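Local coordinates for protein GRMZM2G135359 pseudokinase (Zea mays, PDB 6CPY) that is the pseudokinase domain of a receptor-like membrane protein, probably signalling without ordinary phosphotransfer, and may bind ATP, at residues A[179-182]-A[186-189]; A[35-40]-A[117-122]; A[276-281]-A[297-302]; A[228-233]-A[243-248]. One frame throughout, in Å; residues are numbered along the deposited sequence.

Interaction 1: A[179-182]-A[186-189]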
loop_
_atom_site.group_PDB
_atom_site.type_symbol
_atom_site.label_atom_id
_atom_site.label_comp_id
_atom_site.label_asym_id
_atom_site.label_seq_id
_atom_site.Cartn_x
_atom_site.Cartn_y
_atom_site.Cartn_z
ATOM N N TYR A 179 -0.420 3.866 3.937
ATOM C CA TYR A 179 -0.386 4.240 5.342
ATOM C C TYR A 179 0.767 5.211 5.607
ATOM O O TYR A 179 1.681 5.348 4.797
ATOM C CB TYR A 179 -0.266 2.991 6.220
ATOM C CG TYR A 179 -1.547 2.185 6.254
ATOM C CD1 TYR A 179 -1.887 1.333 5.210
ATOM C CD2 TYR A 179 -2.437 2.306 7.318
ATOM C CE1 TYR A 179 -3.071 0.614 5.233
ATOM C CE2 TYR A 179 -3.619 1.586 7.354
ATOM C CZ TYR A 179 -3.936 0.747 6.310
ATOM O OH TYR A 179 -5.120 0.031 6.352
ATOM N N LEU A 180 0.693 5.887 6.744
ATOM C CA LEU A 180 1.639 6.938 7.106
ATOM C C LEU A 180 2.332 6.616 8.429
ATOM O O LEU A 180 1.664 6.309 9.415
ATOM C CB LEU A 180 0.890 8.266 7.228
ATOM C CG LEU A 180 0.125 8.694 5.971
ATOM C CD1 LEU A 180 -0.605 10.004 6.195
ATOM C CD2 LEU A 180 1.074 8.822 4.785
ATOM N N THR A 181 3.659 6.713 8.430
ATOM C CA THR A 181 4.490 6.454 9.613
ATOM C C THR A 181 4.410 7.616 10.599
ATOM O O THR A 181 3.759 8.626 10.327
ATOM C CB THR A 181 5.978 6.264 9.244
ATOM O OG1 THR A 181 6.536 7.508 8.786
ATOM C CG2 THR A 181 6.152 5.199 8.180
ATOM N N ASP A 182 5.087 7.468 11.740
ATOM C CA ASP A 182 5.072 8.493 12.793
ATOM C C ASP A 182 5.555 9.893 12.363
ATOM O O ASP A 182 5.163 10.888 12.984
ATOM C CB ASP A 182 5.844 8.013 14.038
ATOM C CG ASP A 182 7.300 7.678 13.751
ATOM O OD1 ASP A 182 7.744 7.763 12.581
ATOM O OD2 ASP A 182 8.006 7.315 14.719
ATOM N N ALA A 186 5.491 7.579 3.664
ATOM C CA ALA A 186 4.557 6.655 3.046
ATOM C C ALA A 186 4.944 5.202 3.299
ATOM O O ALA A 186 6.109 4.849 3.205
ATOM C CB ALA A 186 4.492 6.896 1.547
ATOM N N LYS A 187 3.942 4.374 3.590
ATOM C CA LYS A 187 4.060 2.923 3.498
ATOM C C LYS A 187 2.908 2.355 2.684
ATOM O O LYS A 187 1.751 2.315 3.137
ATOM C CB LYS A 187 4.154 2.283 4.897
ATOM C CG LYS A 187 5.584 2.269 5.430
ATOM C CD LYS A 187 5.737 1.451 6.709
ATOM C CE LYS A 187 7.151 1.519 7.240
ATOM N NZ LYS A 187 8.119 0.719 6.444
ATOM N N VAL A 188 3.219 1.950 1.456
ATOM C CA VAL A 188 2.251 1.299 0.590
ATOM C C VAL A 188 1.992 -0.090 1.173
ATOM O O VAL A 188 2.927 -0.751 1.625
ATOM C CB VAL A 188 2.759 1.157 -0.850
ATOM C CG1 VAL A 188 1.722 0.464 -1.725
ATOM C CG2 VAL A 188 3.125 2.528 -1.421
ATOM N N SER A 189 0.736 -0.516 1.171
ATOM C CA SER A 189 0.376 -1.788 1.817
ATOM C C SER A 189 -0.272 -2.782 0.879
ATOM O O SER A 189 -0.798 -2.426 -0.185
ATOM C CB SER A 189 -0.547 -1.547 2.998
ATOM O OG SER A 189 -1.831 -1.149 2.575
#
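Y179 and K187 face each other as a hydrogen-bonded antiparallel pair and make the tight half of this short hairpin. Y179 N donates to K187 O over 2.8 Å, and K187 N returns the favour to Y179 O at 2.7 Å; both bonds are nearly straight, at 164° and 166°. Beside them L180 and A186 form a non-hydrogen-bonded pair whose small and branched apolar side chains drop to the buried face, where I150 and I154 of helix 144-164 cover them. The other face carries the Y179 ring and the K187 side chain. S189 OG lies at the edge of the Y179 ring, in its plane, 3.4 Å from Y179 CE1. A chi1 of 71° sets this hydroxyl between the backbone N and carbonyl carbon of S189, and its hydrogen bond to T177 O ties it to the residue just ahead of strand 178-180.

Contact is thinner towards the partly exposed turn. There T181 CG2 rests against the aliphatic part of K187, 3.9 Å from K187 CE, with the two side chains crossing at about a right angle and only methyl and methylene groups touching. T181 OG1 instead accepts from A185 N within the turn.

In protein kinases this hairpin follows the catalytic loop and leads into the segment equivalent to the DFG motif. Lysine suits its place because its methylenes can pack on threonine while NZ runs on to a salt bridge with E123 and to the carbonyls of K101 and F103. The chemistry therefore implies a hairpin zipped by backbone bonds, with one charged tip adding a tie to E123 at the end of strand 117-123.

Interaction 2: A[35-40]-A[117-122]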
loop_
_atom_site.group_PDB
_atom_site.type_symbol
_atom_site.label_atom_id
_atom_site.label_comp_id
_atom_site.label_asym_id
_atom_site.label_seq_id
_atom_site.Cartn_x
_atom_site.Cartn_y
_atom_site.Cartn_z
ATOM N N SER A 35 -0.360 -18.468 20.326
ATOM C CA SER A 35 -0.284 -18.022 21.712
ATOM C C SER A 35 0.482 -16.699 21.835
ATOM O O SER A 35 0.074 -15.811 22.584
ATOM C CB SER A 35 0.364 -19.081 22.595
ATOM O OG SER A 35 1.678 -19.372 22.180
ATOM N N GLU A 36 1.579 -16.567 21.094
ATOM C CA GLU A 36 2.340 -15.304 21.081
ATOM C C GLU A 36 1.518 -14.121 20.541
ATOM O O GLU A 36 1.580 -13.006 21.067
ATOM C CB GLU A 36 3.634 -15.465 20.279
ATOM C CG GLU A 36 4.564 -14.253 20.359
ATOM C CD GLU A 36 5.923 -14.468 19.701
ATOM O OE1 GLU A 36 6.129 -15.524 19.069
ATOM O OE2 GLU A 36 6.792 -13.567 19.815
ATOM N N LEU A 37 0.758 -14.359 19.481
ATOM C CA LEU A 37 -0.082 -13.314 18.905
ATOM C C LEU A 37 -1.285 -12.957 19.766
ATOM O O LEU A 37 -1.704 -11.789 19.803
ATOM C CB LEU A 37 -0.517 -13.709 17.492
ATOM C CG LEU A 37 0.658 -13.646 16.504
ATOM C CD1 LEU A 37 0.183 -13.987 15.098
ATOM C CD2 LEU A 37 1.317 -12.268 16.512
ATOM N N GLU A 38 -1.832 -13.951 20.464
ATOM C CA GLU A 38 -2.900 -13.709 21.425
ATOM C C GLU A 38 -2.428 -12.716 22.480
ATOM O O GLU A 38 -3.126 -11.767 22.791
ATOM C CB GLU A 38 -3.326 -15.010 22.118
ATOM C CG GLU A 38 -4.076 -15.992 21.237
ATOM C CD GLU A 38 -4.093 -17.398 21.818
ATOM O OE1 GLU A 38 -3.918 -17.533 23.050
ATOM O OE2 GLU A 38 -4.270 -18.373 21.049
ATOM N N THR A 39 -1.235 -12.950 23.015
ATOM C CA THR A 39 -0.626 -12.042 23.984
ATOM C C THR A 39 -0.370 -10.679 23.330
ATOM O O THR A 39 -0.777 -9.632 23.853
ATOM C CB THR A 39 0.692 -12.623 24.532
ATOM O OG1 THR A 39 0.436 -13.904 25.136
ATOM C CG2 THR A 39 1.318 -11.690 25.563
ATOM N N ALA A 40 0.280 -10.704 22.174
ATOM C CA ALA A 40 0.645 -9.464 21.481
ATOM C C ALA A 40 -0.556 -8.580 21.147
ATOM O O ALA A 40 -0.453 -7.355 21.228
ATOM C CB ALA A 40 1.426 -9.777 20.222
ATOM N N THR A 117 -6.939 -20.229 12.450
ATOM C CA THR A 117 -6.190 -18.974 12.366
ATOM C C THR A 117 -5.423 -18.912 11.050
ATOM O O THR A 117 -4.653 -19.811 10.733
ATOM C CB THR A 117 -5.152 -18.889 13.503
ATOM O OG1 THR A 117 -5.782 -19.178 14.760
ATOM C CG2 THR A 117 -4.488 -17.512 13.556
ATOM N N ARG A 118 -5.627 -17.843 10.291
ATOM C CA ARG A 118 -4.789 -17.581 9.135
ATOM C C ARG A 118 -4.497 -16.096 9.144
ATOM O O ARG A 118 -5.352 -15.292 8.774
ATOM C CB ARG A 118 -5.498 -17.991 7.841
ATOM C CG ARG A 118 -5.645 -19.492 7.635
ATOM C CD ARG A 118 -4.299 -20.154 7.407
ATOM N NE ARG A 118 -4.410 -21.570 7.091
ATOM C CZ ARG A 118 -4.697 -22.532 7.971
ATOM N NH1 ARG A 118 -4.946 -22.249 9.246
ATOM N NH2 ARG A 118 -4.764 -23.795 7.560
ATOM N N VAL A 119 -3.324 -15.730 9.648
ATOM C CA VAL A 119 -2.957 -14.311 9.742
ATOM C C VAL A 119 -1.596 -14.006 9.149
ATOM O O VAL A 119 -0.720 -14.880 9.007
ATOM C CB VAL A 119 -3.023 -13.725 11.188
ATOM C CG1 VAL A 119 -4.262 -14.171 11.955
ATOM C CG2 VAL A 119 -1.750 -13.967 11.959
ATOM N N MET A 120 -1.421 -12.726 8.836
ATOM C CA MET A 120 -0.173 -12.172 8.369
ATOM C C MET A 120 0.110 -10.968 9.239
ATOM O O MET A 120 -0.801 -10.199 9.558
ATOM C CB MET A 120 -0.279 -11.771 6.887
ATOM C CG MET A 120 -0.394 -12.992 5.987
ATOM S SD MET A 120 -0.481 -12.604 4.234
ATOM C CE MET A 120 -1.163 -14.143 3.602
ATOM N N VAL A 121 1.363 -10.843 9.652
ATOM C CA VAL A 121 1.781 -9.834 10.606
ATOM C C VAL A 121 2.591 -8.767 9.870
ATOM O O VAL A 121 3.625 -9.064 9.277
ATOM C CB VAL A 121 2.639 -10.454 11.725
ATOM C CG1 VAL A 121 3.109 -9.390 12.716
ATOM C CG2 VAL A 121 1.886 -11.573 12.414
ATOM N N PHE A 122 2.131 -7.517 9.951
ATOM C CA PHE A 122 2.760 -6.426 9.231
ATOM C C PHE A 122 3.264 -5.346 10.163
ATOM O O PHE A 122 2.833 -5.250 11.318
ATOM C CB PHE A 122 1.758 -5.799 8.273
ATOM C CG PHE A 122 1.357 -6.696 7.148
ATOM C CD1 PHE A 122 2.153 -6.801 6.013
ATOM C CD2 PHE A 122 0.180 -7.416 7.208
ATOM C CE1 PHE A 122 1.783 -7.626 4.970
ATOM C CE2 PHE A 122 -0.194 -8.235 6.171
ATOM C CZ PHE A 122 0.606 -8.341 5.050
#
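L37 points from helix 34-40 at the strand and meets two valines with the ends of its branches. Its CG lies anti to the carbonyl carbon (chi1 -71°), and the extended chi2 of -178° carries L37 CD1 outward until it sits 3.7 Å from V119 CG2. Leucine and V119 slide past one another in opposite directions, methyl beside methyl. The approach to V121 is slanted: L37 CD1 comes 4.0 Å from V121 CG2, and L37 CD2 lies a little farther from that same methyl, at 4.2 Å, so V121 CG2 is straddled by the fork of the leucine. The branched ends of all three side chains do the touching, and each of the three residues is buried.

Strand 117-123 belongs to the five-stranded antiparallel sheet of the kinase N lobe, whose order places it between strands 66-72 and 106-112, and it runs on towards the hinge. V119 and V121 alternate with M120, which faces the other way onto helix 82-96, so helix 34-40 covers the opposite face of the sheet. Beta-branched valine fits a strand that must present a compact apolar surface, whereas leucine supplies the reach needed from a helix whose backbone stands well off: L37 CA and V121 CA are 9.2 Å apart. L37 also touches I67 and C110 on the two flanking strands, and T117 OG1 takes a hydrogen bond from R34 at the helix start.

Interaction 3: A[276-281]-A[297-302]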
loop_
_atom_site.group_PDB
_atom_site.type_symbol
_atom_site.label_atom_id
_atom_site.label_comp_id
_atom_site.label_asym_id
_atom_site.label_seq_id
_atom_site.Cartn_x
_atom_site.Cartn_y
_atom_site.Cartn_z
ATOM N N CYS A 276 2.167 18.219 -11.955
ATOM C CA CYS A 276 0.953 18.026 -12.761
ATOM C C CYS A 276 1.252 17.463 -14.166
ATOM O O CYS A 276 0.428 16.747 -14.727
ATOM C CB CYS A 276 0.137 19.311 -12.849
ATOM S SG CYS A 276 -0.623 19.790 -11.282
ATOM N N GLU A 277 2.424 17.766 -14.719
ATOM C CA GLU A 277 2.857 17.137 -15.980
ATOM C C GLU A 277 3.093 15.634 -15.798
ATOM O O GLU A 277 2.697 14.830 -16.646
ATOM C CB GLU A 277 4.103 17.823 -16.542
ATOM C CG GLU A 277 3.836 19.248 -17.009
ATOM C CD GLU A 277 5.094 20.059 -17.294
ATOM O OE1 GLU A 277 6.195 19.664 -16.848
ATOM O OE2 GLU A 277 4.979 21.112 -17.966
ATOM N N VAL A 278 3.709 15.254 -14.681
ATOM C CA VAL A 278 3.854 13.830 -14.334
ATOM C C VAL A 278 2.492 13.165 -14.287
ATOM O O VAL A 278 2.310 12.110 -14.889
ATOM C CB VAL A 278 4.579 13.610 -12.985
ATOM C CG1 VAL A 278 4.570 12.130 -12.594
ATOM C CG2 VAL A 278 5.994 14.144 -13.058
ATOM N N VAL A 279 1.534 13.777 -13.585
ATOM C CA VAL A 279 0.173 13.249 -13.542
ATOM C C VAL A 279 -0.335 13.014 -14.963
ATOM O O VAL A 279 -0.811 11.923 -15.281
ATOM C CB VAL A 279 -0.808 14.183 -12.803
ATOM C CG1 VAL A 279 -2.242 13.717 -12.987
ATOM C CG2 VAL A 279 -0.467 14.270 -11.314
ATOM N N ARG A 280 -0.237 14.038 -15.812
ATOM C CA ARG A 280 -0.815 13.940 -17.161
ATOM C C ARG A 280 -0.235 12.764 -17.951
ATOM O O ARG A 280 -0.980 12.060 -18.641
ATOM C CB ARG A 280 -0.625 15.248 -17.935
ATOM C CG ARG A 280 -1.223 15.257 -19.336
ATOM C CD ARG A 280 -2.710 14.949 -19.375
ATOM N NE ARG A 280 -3.173 14.864 -20.764
ATOM C CZ ARG A 280 -3.028 13.799 -21.554
ATOM N NH1 ARG A 280 -2.449 12.688 -21.108
ATOM N NH2 ARG A 280 -3.480 13.835 -22.804
ATOM N N SER A 281 1.075 12.554 -17.851
ATOM C CA SER A 281 1.736 11.445 -18.552
ATOM C C SER A 281 1.216 10.098 -18.059
ATOM O O SER A 281 0.883 9.214 -18.860
ATOM C CB SER A 281 3.249 11.498 -18.350
ATOM O OG SER A 281 3.775 12.712 -18.841
ATOM N N ALA A 297 9.701 7.604 -11.218
ATOM C CA ALA A 297 10.490 7.836 -10.006
ATOM C C ALA A 297 11.681 8.763 -10.254
ATOM O O ALA A 297 11.985 9.623 -9.435
ATOM C CB ALA A 297 10.962 6.510 -9.416
ATOM N N ALA A 298 12.351 8.580 -11.391
ATOM C CA ALA A 298 13.488 9.425 -11.756
ATOM C C ALA A 298 13.048 10.879 -11.933
ATOM O O ALA A 298 13.693 11.800 -11.425
ATOM C CB ALA A 298 14.149 8.902 -13.027
ATOM N N ARG A 299 11.941 11.070 -12.644
ATOM C CA ARG A 299 11.384 12.401 -12.873
ATOM C C ARG A 299 10.943 13.026 -11.547
ATOM O O ARG A 299 11.262 14.184 -11.270
ATOM C CB ARG A 299 10.226 12.344 -13.876
ATOM C CG ARG A 299 9.556 13.688 -14.186
ATOM C CD ARG A 299 10.572 14.770 -14.525
ATOM N NE ARG A 299 9.946 16.054 -14.840
ATOM C CZ ARG A 299 10.582 17.226 -14.830
ATOM N NH1 ARG A 299 11.876 17.297 -14.525
ATOM N NH2 ARG A 299 9.921 18.338 -15.119
ATOM N N MET A 300 10.247 12.242 -10.720
ATOM C CA MET A 300 9.825 12.701 -9.404
ATOM C C MET A 300 10.998 13.135 -8.523
ATOM O O MET A 300 10.900 14.144 -7.842
ATOM C CB MET A 300 9.002 11.624 -8.678
ATOM C CG MET A 300 7.600 11.404 -9.219
ATOM S SD MET A 300 6.526 12.843 -9.091
ATOM C CE MET A 300 6.264 12.940 -7.323
ATOM N N ARG A 301 12.100 12.384 -8.534
ATOM C CA ARG A 301 13.293 12.773 -7.766
ATOM C C ARG A 301 13.909 14.069 -8.287
ATOM O O ARG A 301 14.369 14.905 -7.501
ATOM C CB ARG A 301 14.355 11.672 -7.775
ATOM C CG ARG A 301 15.529 12.012 -6.874
ATOM C CD ARG A 301 16.603 10.952 -6.879
ATOM N NE ARG A 301 17.575 11.230 -5.827
ATOM C CZ ARG A 301 18.372 10.324 -5.267
ATOM N NH1 ARG A 301 18.321 9.049 -5.643
ATOM N NH2 ARG A 301 19.208 10.698 -4.311
ATOM N N GLU A 302 13.931 14.219 -9.608
ATOM C CA GLU A 302 14.402 15.445 -10.254
ATOM C C GLU A 302 13.589 16.638 -9.738
ATOM O O GLU A 302 14.152 17.658 -9.338
ATOM C CB GLU A 302 14.286 15.314 -11.778
ATOM C CG GLU A 302 15.123 16.295 -12.594
ATOM C CD GLU A 302 14.959 16.096 -14.095
ATOM O OE1 GLU A 302 14.671 14.961 -14.528
ATOM O OE2 GLU A 302 15.103 17.082 -14.850
HETATM O O HOH W 1 7.387 17.322 -15.178
#
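The last two long helices of the kinase C lobe, 269-282 and 293-304, lie side by side here, their short segments antiparallel at 169° with axes 10.9 Å apart. V278 fills the gap between them. Its two methyls divide the work: V278 CG2 meets the aliphatic stem of R299, 3.8 Å from R299 CG, while V278 CG1 approaches M300 SD at 4.1 Å. A beta-branched residue suits the place because it offers one methyl to each neighbour. M300, bent at chi2 and chi3, brings its thioether round to V278 and also packs against Y221 and M152, where a flexible apolar chain is useful.

Above this apolar layer the contact turns polar. R299 has CG anti to its own nitrogen (chi1 180°) and a kink at chi2, which swings the guanidinium out alongside helix 269-282. The charges of E277 OE1 and R299 NH2 stay 4.3 Å apart, too far for a salt bridge, but one water joins them: it accepts from R299 NH2 at 2.7 Å and donates to E277 OE1 at 3.1 Å. That water lies at the guanidinium edge, in its plane, as does the carboxylate of E302, with R299 NH1 3.3 Å from E302 OE2 in a salt bridge. Such an antiparallel helix pair, apolar inside and charged at the rim, closes the helical C lobe of the protein kinase fold.

Interaction 4: A[228-233]-A[243-248]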
loop_
_atom_site.group_PDB
_atom_site.type_symbol
_atom_site.label_atom_id
_atom_site.label_comp_id
_atom_site.label_asym_id
_atom_site.label_seq_id
_atom_site.Cartn_x
_atom_site.Cartn_y
_atom_site.Cartn_z
ATOM N N ILE A 228 -3.306 13.779 -4.123
ATOM C CA ILE A 228 -2.436 14.413 -3.135
ATOM C C ILE A 228 -2.332 15.918 -3.428
ATOM O O ILE A 228 -2.364 16.744 -2.517
ATOM C CB ILE A 228 -1.036 13.754 -3.140
ATOM C CG1 ILE A 228 -1.101 12.336 -2.551
ATOM C CG2 ILE A 228 -0.041 14.610 -2.395
ATOM C CD1 ILE A 228 0.094 11.456 -2.856
ATOM N N LEU A 229 -2.230 16.267 -4.706
ATOM C CA LEU A 229 -2.095 17.669 -5.101
ATOM C C LEU A 229 -3.369 18.509 -4.964
ATOM O O LEU A 229 -3.290 19.692 -4.634
ATOM C CB LEU A 229 -1.593 17.750 -6.534
ATOM C CG LEU A 229 -0.150 17.310 -6.759
ATOM C CD1 LEU A 229 0.088 17.185 -8.257
ATOM C CD2 LEU A 229 0.856 18.271 -6.145
ATOM N N THR A 230 -4.523 17.910 -5.240
ATOM C CA THR A 230 -5.789 18.647 -5.324
ATOM C C THR A 230 -6.692 18.437 -4.115
ATOM O O THR A 230 -7.599 19.233 -3.860
ATOM C CB THR A 230 -6.607 18.243 -6.571
ATOM O OG1 THR A 230 -6.976 16.860 -6.486
ATOM C CG2 THR A 230 -5.832 18.467 -7.823
ATOM N N GLY A 231 -6.472 17.345 -3.392
ATOM C CA GLY A 231 -7.388 16.907 -2.360
ATOM C C GLY A 231 -8.717 16.360 -2.863
ATOM O O GLY A 231 -9.635 16.206 -2.063
ATOM N N ARG A 232 -8.819 16.052 -4.157
ATOM C CA ARG A 232 -10.065 15.569 -4.776
ATOM C C ARG A 232 -9.949 14.129 -5.294
ATOM O O ARG A 232 -8.896 13.720 -5.798
ATOM C CB ARG A 232 -10.462 16.467 -5.946
ATOM C CG ARG A 232 -10.774 17.909 -5.574
ATOM C CD ARG A 232 -10.653 18.795 -6.800
ATOM N NE ARG A 232 -11.032 20.190 -6.559
ATOM C CZ ARG A 232 -12.265 20.687 -6.678
ATOM N NH1 ARG A 232 -13.290 19.910 -7.025
ATOM N NH2 ARG A 232 -12.477 21.978 -6.440
ATOM N N VAL A 233 -11.048 13.381 -5.194
ATOM C CA VAL A 233 -11.093 11.975 -5.612
ATOM C C VAL A 233 -12.423 11.681 -6.320
ATOM O O VAL A 233 -13.442 12.290 -5.982
ATOM C CB VAL A 233 -10.915 11.039 -4.386
ATOM C CG1 VAL A 233 -12.091 11.150 -3.426
ATOM C CG2 VAL A 233 -10.716 9.592 -4.819
ATOM N N GLU A 243 -13.964 14.824 -14.103
ATOM C CA GLU A 243 -13.243 14.654 -15.365
ATOM C C GLU A 243 -13.161 15.963 -16.153
ATOM O O GLU A 243 -12.110 16.296 -16.702
ATOM C CB GLU A 243 -13.904 13.569 -16.223
ATOM N N ASN A 244 -14.269 16.700 -16.207
ATOM C CA ASN A 244 -14.316 17.976 -16.941
ATOM C C ASN A 244 -13.475 19.049 -16.248
ATOM O O ASN A 244 -12.932 19.953 -16.894
ATOM C CB ASN A 244 -15.762 18.471 -17.079
ATOM C CG ASN A 244 -16.637 17.521 -17.878
ATOM O OD1 ASN A 244 -16.139 16.675 -18.625
ATOM N ND2 ASN A 244 -17.952 17.658 -17.723
ATOM N N TRP A 245 -13.388 18.947 -14.927
ATOM C CA TRP A 245 -12.664 19.911 -14.109
ATOM C C TRP A 245 -11.156 19.713 -14.278
ATOM O O TRP A 245 -10.412 20.666 -14.538
ATOM C CB TRP A 245 -13.083 19.745 -12.649
ATOM C CG TRP A 245 -12.404 20.667 -11.707
ATOM C CD1 TRP A 245 -12.770 21.948 -11.402
ATOM C CD2 TRP A 245 -11.250 20.376 -10.914
ATOM N NE1 TRP A 245 -11.903 22.480 -10.474
ATOM C CE2 TRP A 245 -10.962 21.535 -10.156
ATOM C CE3 TRP A 245 -10.427 19.252 -10.777
ATOM C CZ2 TRP A 245 -9.880 21.600 -9.269
ATOM C CZ3 TRP A 245 -9.347 19.317 -9.897
ATOM C CH2 TRP A 245 -9.086 20.487 -9.153
ATOM N N VAL A 246 -10.718 18.465 -14.142
ATOM C CA VAL A 246 -9.340 18.083 -14.452
ATOM C C VAL A 246 -8.996 18.429 -15.905
ATOM O O VAL A 246 -7.940 19.005 -16.182
ATOM C CB VAL A 246 -9.113 16.571 -14.200
ATOM C CG1 VAL A 246 -7.811 16.080 -14.816
ATOM C CG2 VAL A 246 -9.138 16.285 -12.707
ATOM N N SER A 247 -9.888 18.070 -16.830
ATOM C CA SER A 247 -9.695 18.389 -18.247
ATOM C C SER A 247 -9.470 19.883 -18.468
ATOM O O SER A 247 -8.621 20.268 -19.264
ATOM C CB SER A 247 -10.889 17.916 -19.086
ATOM O OG SER A 247 -10.887 16.504 -19.194
ATOM N N ARG A 248 -10.223 20.712 -17.757
ATOM C CA ARG A 248 -10.089 22.154 -17.890
ATOM C C ARG A 248 -8.672 22.573 -17.529
ATOM O O ARG A 248 -8.089 23.402 -18.229
ATOM C CB ARG A 248 -11.105 22.916 -17.033
ATOM C CG ARG A 248 -10.881 24.423 -17.076
ATOM C CD ARG A 248 -12.133 25.228 -16.823
ATOM N NE ARG A 248 -12.631 25.085 -15.463
ATOM C CZ ARG A 248 -12.260 25.828 -14.424
ATOM N NH1 ARG A 248 -11.359 26.792 -14.556
ATOM N NH2 ARG A 248 -12.804 25.596 -13.234
#
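R232 reaches across to W245 with an extended side chain that ends flat on the indole. From CB the chain runs straight through CG, and the first atom to touch is R232 CD, 3.3 Å from W245 CH2, its hydrogens directed over the six-membered ring in a CH-pi contact. R232 NE follows over the same face, 3.3 Å from W245 CZ2 and somewhat towards the rim. R232 CZ stands 4.0 Å from the ring centroid, completing a cation-pi interaction in which the guanidinium and ring planes differ by 28°. At the tip R232 NH2 is looser, 3.9 Å from W245 CZ2. W245 CG is anti to the backbone N (chi1 180°), which projects the indole from helix 240-250 towards the arginine.

The ring edge meets T230 instead, with T230 CG2 lying 4.1 Å from W245 CH2. T230 OG1, also hydrogen-bonded to L226 O, accepts from R232 N at 3.1 Å in an ST turn at the end of helix 214-230; G231 between them takes the positive phi. Tryptophan offers a broad polarisable face suited to a charge that is exposed, so the stack probably lets R232 keep its ionic character while its methylenes gain apolar cover.

Interactions 1, 3 and 4 belong to the C-lobe side of the kinase fold, while interaction 2 lies across the chain's centre in the N lobe, about 40 Å between centres from interactions 3 and 4. Interaction 2 is wholly buried and purely apolar, whereas interaction 1, nearest the chain's centre, relies on backbone hydrogen bonds. Interactions 3 and 4 are partly exposed and mix apolar packing with arginine chemistry: one uses a water bridge, the other an aromatic face. These two also touch, L229 CD1 lying 4.1 Å from C276 SG, so helices 214-230 and 269-282 share a boundary. Helix 144-164 borders interactions 1, 3 and 4.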